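Local coordinates for maltose/maltodextrin-binding protein (Thermus thermophilus, PDB 2GH9) that binds maltotriose and, as a periplasmic solute-binding protein, probably delivers such maltodextrins to a membrane transporter for uptake, at residues N159-A173 against L185-I199. Residues are numbered along the deposited sequence; the frame is centred on the assembly and turned at random.
Sequences NFGFFKAFGAENVFA and LLIGGEVGEKALQFI
L185 forms an antiparallel non-hydrogen-bonded pair with F172, and its CD2 branch reaches back to F172 CE1 and V171 CG1. One backbone bond crosses here, L186 N to V171 O at 2.8 Å. L186 lays CD1 along the backbone of F172 and A173, while its carbonyl O meets A168 CB. I187 touches F163 CD1 through CB and A168 through CG2; its buried O, without a hydrogen bond, lies 3.4 Å from F163 CE1, at the ring edge. V191 splits its branches over the Schellman motif that closes helix 159-166, with G167 just past its last residue: CG1, anti to the backbone N (chi1 170°), rests 3.3 Å from F163 O, and CG2 lies against F166 O and G167. The axes of the 159-166 and 189-199 segments come within 8.6 Å, their N-to-C directions 129° apart, and the side chains interlock knobs-into-holes, F163 seated among G192, A195, L196 and I199, and F166 among V191, K194, A195 and F198. Both belong to the lobe of this two-lobed periplasmic binding protein that holds the 116-120 sheet. K194 puts CB over the face of F166 (CH-pi), its extended chain carrying NZ to a water that also bonds F166 O. A195 CB stands almost on the F163 ring normal, 3.4 Å from the centroid. L196 CD2 approaches F163 CZ, and L196 also touches I352 of helix 341-357. F198 presses CB on F166 and turns its edge into the F162 face in a T-shaped pair, planes at 73°. I199 CD1 packs against F163 CE2 and N159, whose OD1 is hydrogen-bonded to Y151 OH.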
ATOM      1  N   ASN A 159      -6.498  -5.944  -5.412  1.00 19.01           N
ATOM      2  CA  ASN A 159      -6.710  -6.857  -6.535  1.00 19.08           C
ATOM      3  C   ASN A 159      -5.668  -6.814  -7.648  1.00 19.06           C
ATOM      4  O   ASN A 159      -5.689  -7.683  -8.516  1.00 18.14           O
ATOM      5  CB  ASN A 159      -8.090  -6.603  -7.151  1.00 19.88           C
ATOM      6  CG  ASN A 159      -9.190  -7.181  -6.324  1.00 19.39           C
ATOM      7  OD1 ASN A 159      -9.263  -8.393  -6.164  1.00 20.53           O
ATOM      8  ND2 ASN A 159     -10.020  -6.330  -5.753  1.00 20.06           N
ATOM      9  N   PHE A 160      -4.767  -5.824  -7.645  1.00 18.72           N
ATOM     10  CA  PHE A 160      -3.788  -5.726  -8.716  1.00 18.85           C
ATOM     11  C   PHE A 160      -3.044  -7.041  -8.968  1.00 19.41           C
ATOM     12  O   PHE A 160      -2.816  -7.402 -10.115  1.00 20.14           O
ATOM     13  CB  PHE A 160      -2.782  -4.585  -8.530  1.00 18.74           C
ATOM     14  CG  PHE A 160      -1.673  -4.631  -9.544  1.00 19.52           C
ATOM     15  CD1 PHE A 160      -1.936  -4.346 -10.880  1.00 19.32           C
ATOM     16  CD2 PHE A 160      -0.393  -5.034  -9.188  1.00 19.34           C
ATOM     17  CE1 PHE A 160      -0.933  -4.415 -11.823  1.00 19.65           C
ATOM     18  CE2 PHE A 160       0.608  -5.124 -10.145  1.00 20.18           C
ATOM     19  CZ  PHE A 160       0.332  -4.813 -11.464  1.00 19.94           C
ATOM     20  N   GLY A 161      -2.684  -7.775  -7.912  1.00 18.83           N
ATOM     21  CA  GLY A 161      -1.942  -9.017  -8.076  1.00 19.53           C
ATOM     22  C   GLY A 161      -2.608 -10.033  -8.982  1.00 19.65           C
ATOM     23  O   GLY A 161      -1.938 -10.760  -9.711  1.00 20.13           O
ATOM     24  N   PHE A 162      -3.925 -10.073  -8.936  1.00 19.33           N
ATOM     25  CA  PHE A 162      -4.703 -10.897  -9.864  1.00 20.07           C
ATOM     26  C   PHE A 162      -4.633 -10.322 -11.296  1.00 20.16           C
ATOM     27  O   PHE A 162      -4.537 -11.066 -12.264  1.00 19.27           O
ATOM     28  CB  PHE A 162      -6.157 -11.003  -9.396  1.00 19.25           C
ATOM     29  CG  PHE A 162      -6.303 -11.465  -7.983  1.00 19.20           C
ATOM     30  CD1 PHE A 162      -5.520 -12.496  -7.491  1.00 19.43           C
ATOM     31  CD2 PHE A 162      -7.256 -10.881  -7.142  1.00 18.98           C
ATOM     32  CE1 PHE A 162      -5.643 -12.927  -6.174  1.00 19.88           C
ATOM     33  CE2 PHE A 162      -7.398 -11.306  -5.843  1.00 19.26           C
ATOM     34  CZ  PHE A 162      -6.580 -12.329  -5.343  1.00 18.38           C
ATOM     35  N   PHE A 163      -4.647  -9.006 -11.426  1.00 20.15           N
ATOM     36  CA  PHE A 163      -4.480  -8.382 -12.741  1.00 21.52           C
ATOM     37  C   PHE A 163      -3.094  -8.690 -13.349  1.00 21.56           C
ATOM     38  O   PHE A 163      -2.987  -8.992 -14.541  1.00 21.99           O
ATOM     39  CB  PHE A 163      -4.765  -6.867 -12.692  1.00 21.80           C
ATOM     40  CG  PHE A 163      -6.238  -6.513 -12.727  1.00 22.14           C
ATOM     41  CD1 PHE A 163      -6.816  -5.958 -13.873  1.00 23.84           C
ATOM     42  CD2 PHE A 163      -7.033  -6.691 -11.604  1.00 22.40           C
ATOM     43  CE1 PHE A 163      -8.170  -5.601 -13.901  1.00 22.34           C
ATOM     44  CE2 PHE A 163      -8.397  -6.345 -11.624  1.00 22.06           C
ATOM     45  CZ  PHE A 163      -8.954  -5.786 -12.790  1.00 21.88           C
ATOM     46  N   LYS A 164      -2.060  -8.653 -12.510  1.00 21.76           N
ATOM     47  CA  LYS A 164      -0.698  -9.043 -12.887  1.00 22.35           C
ATOM     48  C   LYS A 164      -0.601 -10.524 -13.296  1.00 22.41           C
ATOM     49  O   LYS A 164      -0.065 -10.841 -14.368  1.00 22.82           O
ATOM     50  CB  LYS A 164       0.285  -8.718 -11.750  1.00 21.96           C
ATOM     51  CG  LYS A 164       1.753  -8.979 -12.097  1.00 23.08           C
ATOM     52  CD  LYS A 164       2.696  -8.215 -11.178  1.00 23.80           C
ATOM     53  CE  LYS A 164       4.133  -8.330 -11.643  1.00 24.78           C
ATOM     54  NZ  LYS A 164       4.307  -7.701 -12.960  1.00 26.80           N
ATOM     55  N   ALA A 165      -1.148 -11.418 -12.483  1.00 22.48           N
ATOM     56  CA  ALA A 165      -1.199 -12.830 -12.844  1.00 23.62           C
ATOM     57  C   ALA A 165      -1.795 -13.034 -14.264  1.00 24.19           C
ATOM     58  O   ALA A 165      -1.229 -13.748 -15.095  1.00 24.50           O
ATOM     59  CB  ALA A 165      -1.986 -13.630 -11.805  1.00 22.73           C
ATOM     60  N   PHE A 166      -2.921 -12.380 -14.546  1.00 25.18           N
ATOM     61  CA  PHE A 166      -3.618 -12.556 -15.824  1.00 25.37           C
ATOM     62  C   PHE A 166      -3.005 -11.788 -17.003  1.00 26.35           C
ATOM     63  O   PHE A 166      -3.426 -11.986 -18.143  1.00 26.87           O
ATOM     64  CB  PHE A 166      -5.106 -12.225 -15.686  1.00 25.65           C
ATOM     65  CG  PHE A 166      -5.894 -13.284 -14.972  1.00 25.53           C
ATOM     66  CD1 PHE A 166      -6.167 -14.506 -15.597  1.00 24.85           C
ATOM     67  CD2 PHE A 166      -6.378 -13.069 -13.701  1.00 24.00           C
ATOM     68  CE1 PHE A 166      -6.888 -15.481 -14.958  1.00 24.49           C
ATOM     69  CE2 PHE A 166      -7.116 -14.040 -13.062  1.00 26.61           C
ATOM     70  CZ  PHE A 166      -7.362 -15.264 -13.701  1.00 25.38           C
ATOM     71  N   GLY A 167      -2.011 -10.935 -16.747  1.00 26.44           N
ATOM     72  CA  GLY A 167      -1.116 -10.458 -17.816  1.00 26.40           C
ATOM     73  C   GLY A 167      -0.723  -8.995 -17.829  1.00 26.40           C
ATOM     74  O   GLY A 167      -0.076  -8.560 -18.771  1.00 26.19           O
ATOM     75  N   ALA A 168      -1.138  -8.224 -16.823  1.00 26.79           N
ATOM     76  CA  ALA A 168      -0.770  -6.800 -16.717  1.00 27.17           C
ATOM     77  C   ALA A 168       0.563  -6.662 -15.990  1.00 27.50           C
ATOM     78  O   ALA A 168       0.645  -6.984 -14.820  1.00 27.38           O
ATOM     79  CB  ALA A 168      -1.873  -6.006 -15.966  1.00 27.35           C
ATOM     80  N   GLU A 169       1.607  -6.214 -16.686  1.00 27.86           N
ATOM     81  CA  GLU A 169       2.921  -5.967 -16.047  1.00 27.87           C
ATOM     82  C   GLU A 169       2.789  -4.899 -14.951  1.00 27.26           C
ATOM     83  O   GLU A 169       3.276  -5.047 -13.840  1.00 26.14           O
ATOM     84  CB  GLU A 169       3.936  -5.521 -17.106  1.00 28.19           C
ATOM     85  CG  GLU A 169       5.314  -5.119 -16.591  1.00 30.29           C
ATOM     86  CD  GLU A 169       5.969  -6.165 -15.679  1.00 35.41           C
ATOM     87  OE1 GLU A 169       5.809  -7.388 -15.905  1.00 37.11           O
ATOM     88  OE2 GLU A 169       6.666  -5.747 -14.726  1.00 39.75           O
ATOM     89  N   ASN A 170       2.102  -3.827 -15.295  1.00 27.65           N
ATOM     90  CA  ASN A 170       1.776  -2.783 -14.363  1.00 28.57           C
ATOM     91  C   ASN A 170       0.505  -2.132 -14.884  1.00 29.36           C
ATOM     92  O   ASN A 170      -0.219  -2.764 -15.675  1.00 28.59           O
ATOM     93  CB  ASN A 170       2.959  -1.806 -14.219  1.00 28.20           C
ATOM     94  CG  ASN A 170       2.955  -1.061 -12.877  1.00 27.35           C
ATOM     95  OD1 ASN A 170       1.907  -0.598 -12.430  1.00 24.68           O
ATOM     96  ND2 ASN A 170       4.119  -0.951 -12.241  1.00 26.67           N
ATOM     97  N   VAL A 171       0.205  -0.911 -14.418  1.00 30.08           N
ATOM     98  CA  VAL A 171      -0.984  -0.200 -14.823  1.00 31.38           C
ATOM     99  C   VAL A 171      -0.851   0.274 -16.269  1.00 32.52           C
ATOM    100  O   VAL A 171      -1.787   0.160 -17.053  1.00 32.68           O
ATOM    101  CB  VAL A 171      -1.267   1.015 -13.895  1.00 31.08           C
ATOM    102  CG1 VAL A 171      -2.431   1.850 -14.436  1.00 29.70           C
ATOM    103  CG2 VAL A 171      -1.584   0.541 -12.481  1.00 30.37           C
ATOM    104  N   PHE A 172       0.321   0.802 -16.598  1.00 34.74           N
ATOM    105  CA  PHE A 172       0.597   1.409 -17.899  1.00 36.04           C
ATOM    106  C   PHE A 172       1.776   0.721 -18.579  1.00 37.90           C
ATOM    107  O   PHE A 172       2.718   0.296 -17.912  1.00 38.60           O
ATOM    108  CB  PHE A 172       0.984   2.873 -17.721  1.00 35.57           C
ATOM    109  CG  PHE A 172      -0.041   3.717 -17.024  1.00 34.75           C
ATOM    110  CD1 PHE A 172      -1.236   4.042 -17.642  1.00 35.02           C
ATOM    111  CD2 PHE A 172       0.230   4.261 -15.780  1.00 33.11           C
ATOM    112  CE1 PHE A 172      -2.170   4.870 -17.002  1.00 35.09           C
ATOM    113  CE2 PHE A 172      -0.681   5.085 -15.151  1.00 34.08           C
ATOM    114  CZ  PHE A 172      -1.882   5.391 -15.756  1.00 34.79           C
ATOM    115  N   ALA A 173       1.736   0.643 -19.910  1.00 40.29           N
ATOM    116  CA  ALA A 173       2.871   0.173 -20.706  1.00 42.19           C
ATOM    117  C   ALA A 173       4.048   1.158 -20.605  1.00 44.08           C
ATOM    118  O   ALA A 173       3.836   2.363 -20.471  1.00 44.45           O
ATOM    119  CB  ALA A 173       2.442  -0.009 -22.166  1.00 41.93           C
ATOM    120  N   LEU A 185      -3.096   1.700 -21.193  1.00 39.28           N
ATOM    121  CA  LEU A 185      -3.422   0.866 -20.037  1.00 38.62           C
ATOM    122  C   LEU A 185      -3.055  -0.579 -20.332  1.00 37.86           C
ATOM    123  O   LEU A 185      -3.057  -0.995 -21.493  1.00 37.81           O
ATOM    124  CB  LEU A 185      -4.909   0.906 -19.697  1.00 38.84           C
ATOM    125  CG  LEU A 185      -5.526   2.079 -18.943  1.00 39.55           C
ATOM    126  CD1 LEU A 185      -7.005   1.784 -18.748  1.00 39.27           C
ATOM    127  CD2 LEU A 185      -4.855   2.335 -17.606  1.00 40.21           C
ATOM    128  N   LEU A 186      -2.737  -1.328 -19.272  1.00 36.53           N
ATOM    129  CA  LEU A 186      -2.513  -2.771 -19.358  1.00 35.67           C
ATOM    130  C   LEU A 186      -3.534  -3.574 -18.548  1.00 34.40           C
ATOM    131  O   LEU A 186      -3.508  -4.806 -18.573  1.00 33.56           O
ATOM    132  CB  LEU A 186      -1.089  -3.120 -18.908  1.00 35.57           C
ATOM    133  CG  LEU A 186      -0.002  -2.679 -19.882  1.00 36.01           C
ATOM    134  CD1 LEU A 186       1.372  -2.964 -19.330  1.00 34.65           C
ATOM    135  CD2 LEU A 186      -0.211  -3.355 -21.246  1.00 35.80           C
ATOM    136  N   ILE A 187      -4.451  -2.878 -17.876  1.00 33.53           N
ATOM    137  CA  ILE A 187      -5.418  -3.521 -16.983  1.00 33.17           C
ATOM    138  C   ILE A 187      -6.821  -3.658 -17.590  1.00 33.06           C
ATOM    139  O   ILE A 187      -7.747  -4.092 -16.920  1.00 32.09           O
ATOM    140  CB  ILE A 187      -5.468  -2.809 -15.599  1.00 33.25           C
ATOM    141  CG1 ILE A 187      -5.821  -1.326 -15.742  1.00 32.89           C
ATOM    142  CG2 ILE A 187      -4.109  -2.992 -14.874  1.00 30.44           C
ATOM    143  CD1 ILE A 187      -6.468  -0.710 -14.469  1.00 32.25           C
ATOM    144  N   GLY A 188      -6.966  -3.275 -18.862  1.00 33.40           N
ATOM    145  CA  GLY A 188      -8.207  -3.468 -19.604  1.00 33.27           C
ATOM    146  C   GLY A 188      -8.088  -4.660 -20.537  1.00 33.61           C
ATOM    147  O   GLY A 188      -7.175  -5.496 -20.398  1.00 33.20           O
ATOM    148  N   GLY A 189      -9.026  -4.748 -21.485  1.00 33.69           N
ATOM    149  CA  GLY A 189      -9.027  -5.820 -22.482  1.00 33.29           C
ATOM    150  C   GLY A 189      -9.184  -7.190 -21.861  1.00 33.20           C
ATOM    151  O   GLY A 189      -9.919  -7.346 -20.894  1.00 33.38           O
ATOM    152  N   GLU A 190      -8.476  -8.177 -22.411  1.00 33.35           N
ATOM    153  CA  GLU A 190      -8.600  -9.565 -21.960  1.00 33.01           C
ATOM    154  C   GLU A 190      -8.109  -9.764 -20.533  1.00 32.20           C
ATOM    155  O   GLU A 190      -8.711 -10.535 -19.789  1.00 30.81           O
ATOM    156  CB  GLU A 190      -7.837 -10.530 -22.876  1.00 33.86           C
ATOM    157  CG  GLU A 190      -8.566 -10.851 -24.173  1.00 38.44           C
ATOM    158  CD  GLU A 190      -9.981 -11.346 -23.930  1.00 42.49           C
ATOM    159  OE1 GLU A 190     -10.168 -12.194 -23.015  1.00 46.12           O
ATOM    160  OE2 GLU A 190     -10.905 -10.874 -24.642  1.00 45.20           O
ATOM    161  N   VAL A 191      -7.017  -9.080 -20.185  1.00 31.14           N
ATOM    162  CA  VAL A 191      -6.425  -9.180 -18.844  1.00 30.81           C
ATOM    163  C   VAL A 191      -7.481  -8.791 -17.828  1.00 30.03           C
ATOM    164  O   VAL A 191      -7.699  -9.503 -16.860  1.00 29.21           O
ATOM    165  CB  VAL A 191      -5.197  -8.258 -18.668  1.00 30.48           C
ATOM    166  CG1 VAL A 191      -4.756  -8.207 -17.177  1.00 31.06           C
ATOM    167  CG2 VAL A 191      -4.062  -8.720 -19.544  1.00 31.11           C
ATOM    168  N   GLY A 192      -8.121  -7.649 -18.079  1.00 29.53           N
ATOM    169  CA  GLY A 192      -9.126  -7.085 -17.194  1.00 29.61           C
ATOM    170  C   GLY A 192     -10.359  -7.955 -17.061  1.00 29.52           C
ATOM    171  O   GLY A 192     -10.877  -8.152 -15.969  1.00 28.23           O
ATOM    172  N   GLU A 193     -10.824  -8.484 -18.189  1.00 29.49           N
ATOM    173  CA  GLU A 193     -11.979  -9.385 -18.190  1.00 29.48           C
ATOM    174  C   GLU A 193     -11.703 -10.649 -17.363  1.00 28.39           C
ATOM    175  O   GLU A 193     -12.533 -11.069 -16.558  1.00 27.61           O
ATOM    176  CB  GLU A 193     -12.348  -9.757 -19.627  1.00 29.75           C
ATOM    177  CG  GLU A 193     -12.863  -8.581 -20.451  1.00 31.87           C
ATOM    178  CD  GLU A 193     -12.995  -8.910 -21.957  1.00 32.20           C
ATOM    179  OE1 GLU A 193     -13.278 -10.076 -22.286  1.00 33.03           O
ATOM    180  OE2 GLU A 193     -12.805  -7.994 -22.800  1.00 37.43           O
ATOM    181  N   LYS A 194     -10.525 -11.240 -17.538  1.00 27.93           N
ATOM    182  CA  LYS A 194     -10.181 -12.457 -16.792  1.00 28.24           C
ATOM    183  C   LYS A 194      -9.982 -12.188 -15.292  1.00 27.26           C
ATOM    184  O   LYS A 194     -10.390 -13.000 -14.455  1.00 26.63           O
ATOM    185  CB  LYS A 194      -8.950 -13.126 -17.383  1.00 28.51           C
ATOM    186  CG  LYS A 194      -9.143 -13.687 -18.802  1.00 29.72           C
ATOM    187  CD  LYS A 194      -7.801 -13.761 -19.533  1.00 30.42           C
ATOM    188  CE  LYS A 194      -7.897 -14.374 -20.914  1.00 32.30           C
ATOM    189  NZ  LYS A 194      -6.703 -14.041 -21.763  1.00 33.49           N
ATOM    190  N   ALA A 195      -9.344 -11.060 -14.958  1.00 26.91           N
ATOM    191  CA  ALA A 195      -9.170 -10.667 -13.568  1.00 26.44           C
ATOM    192  C   ALA A 195     -10.519 -10.489 -12.904  1.00 26.05           C
ATOM    193  O   ALA A 195     -10.758 -11.023 -11.825  1.00 25.25           O
ATOM    194  CB  ALA A 195      -8.359  -9.378 -13.451  1.00 26.59           C
ATOM    195  N   LEU A 196     -11.409  -9.744 -13.555  1.00 25.96           N
ATOM    196  CA  LEU A 196     -12.726  -9.461 -12.970  1.00 26.20           C
ATOM    197  C   LEU A 196     -13.607 -10.708 -12.819  1.00 25.91           C
ATOM    198  O   LEU A 196     -14.354 -10.819 -11.841  1.00 26.38           O
ATOM    199  CB  LEU A 196     -13.479  -8.415 -13.789  1.00 26.64           C
ATOM    200  CG  LEU A 196     -12.964  -6.979 -13.748  1.00 27.15           C
ATOM    201  CD1 LEU A 196     -13.984  -6.065 -14.465  1.00 29.83           C
ATOM    202  CD2 LEU A 196     -12.723  -6.545 -12.305  1.00 26.06           C
ATOM    203  N   GLN A 197     -13.512 -11.641 -13.762  1.00 26.41           N
ATOM    204  CA  GLN A 197     -14.213 -12.942 -13.622  1.00 26.33           C
ATOM    205  C   GLN A 197     -13.695 -13.783 -12.438  1.00 25.87           C
ATOM    206  O   GLN A 197     -14.474 -14.333 -11.654  1.00 25.98           O
ATOM    207  CB  GLN A 197     -14.095 -13.740 -14.921  1.00 26.92           C
ATOM    208  CG  GLN A 197     -15.053 -14.938 -15.004  1.00 28.08           C
ATOM    209  CD  GLN A 197     -16.521 -14.549 -14.778  1.00 29.77           C
ATOM    210  OE1 GLN A 197     -17.085 -13.754 -15.525  1.00 32.84           O
ATOM    211  NE2 GLN A 197     -17.119 -15.085 -13.736  1.00 30.23           N
ATOM    212  N   PHE A 198     -12.377 -13.873 -12.286  1.00 25.61           N
ATOM    213  CA  PHE A 198     -11.812 -14.538 -11.107  1.00 25.23           C
ATOM    214  C   PHE A 198     -12.273 -13.875  -9.796  1.00 25.29           C
ATOM    215  O   PHE A 198     -12.637 -14.572  -8.821  1.00 24.39           O
ATOM    216  CB  PHE A 198     -10.280 -14.572 -11.162  1.00 24.83           C
ATOM    217  CG  PHE A 198      -9.662 -15.001  -9.871  1.00 24.21           C
ATOM    218  CD1 PHE A 198      -9.798 -16.300  -9.444  1.00 22.33           C
ATOM    219  CD2 PHE A 198      -8.991 -14.099  -9.062  1.00 23.04           C
ATOM    220  CE1 PHE A 198      -9.281 -16.707  -8.234  1.00 21.90           C
ATOM    221  CE2 PHE A 198      -8.473 -14.498  -7.844  1.00 21.98           C
ATOM    222  CZ  PHE A 198      -8.605 -15.806  -7.435  1.00 23.50           C
ATOM    223  N   ILE A 199     -12.250 -12.534  -9.769  1.00 25.63           N
ATOM    224  CA  ILE A 199     -12.727 -11.808  -8.596  1.00 26.03           C
ATOM    225  C   ILE A 199     -14.216 -12.097  -8.364  1.00 26.62           C
ATOM    226  O   ILE A 199     -14.605 -12.411  -7.246  1.00 26.51           O
ATOM    227  CB  ILE A 199     -12.421 -10.291  -8.636  1.00 25.89           C
ATOM    228  CG1 ILE A 199     -10.906 -10.049  -8.647  1.00 25.40           C
ATOM    229  CG2 ILE A 199     -13.074  -9.588  -7.424  1.00 24.92           C
ATOM    230  CD1 ILE A 199     -10.462  -8.706  -9.237  1.00 25.61           C
TER
HETATM  231  O   HOH W   1      -4.680 -12.154 -20.551  1.00 45.49           O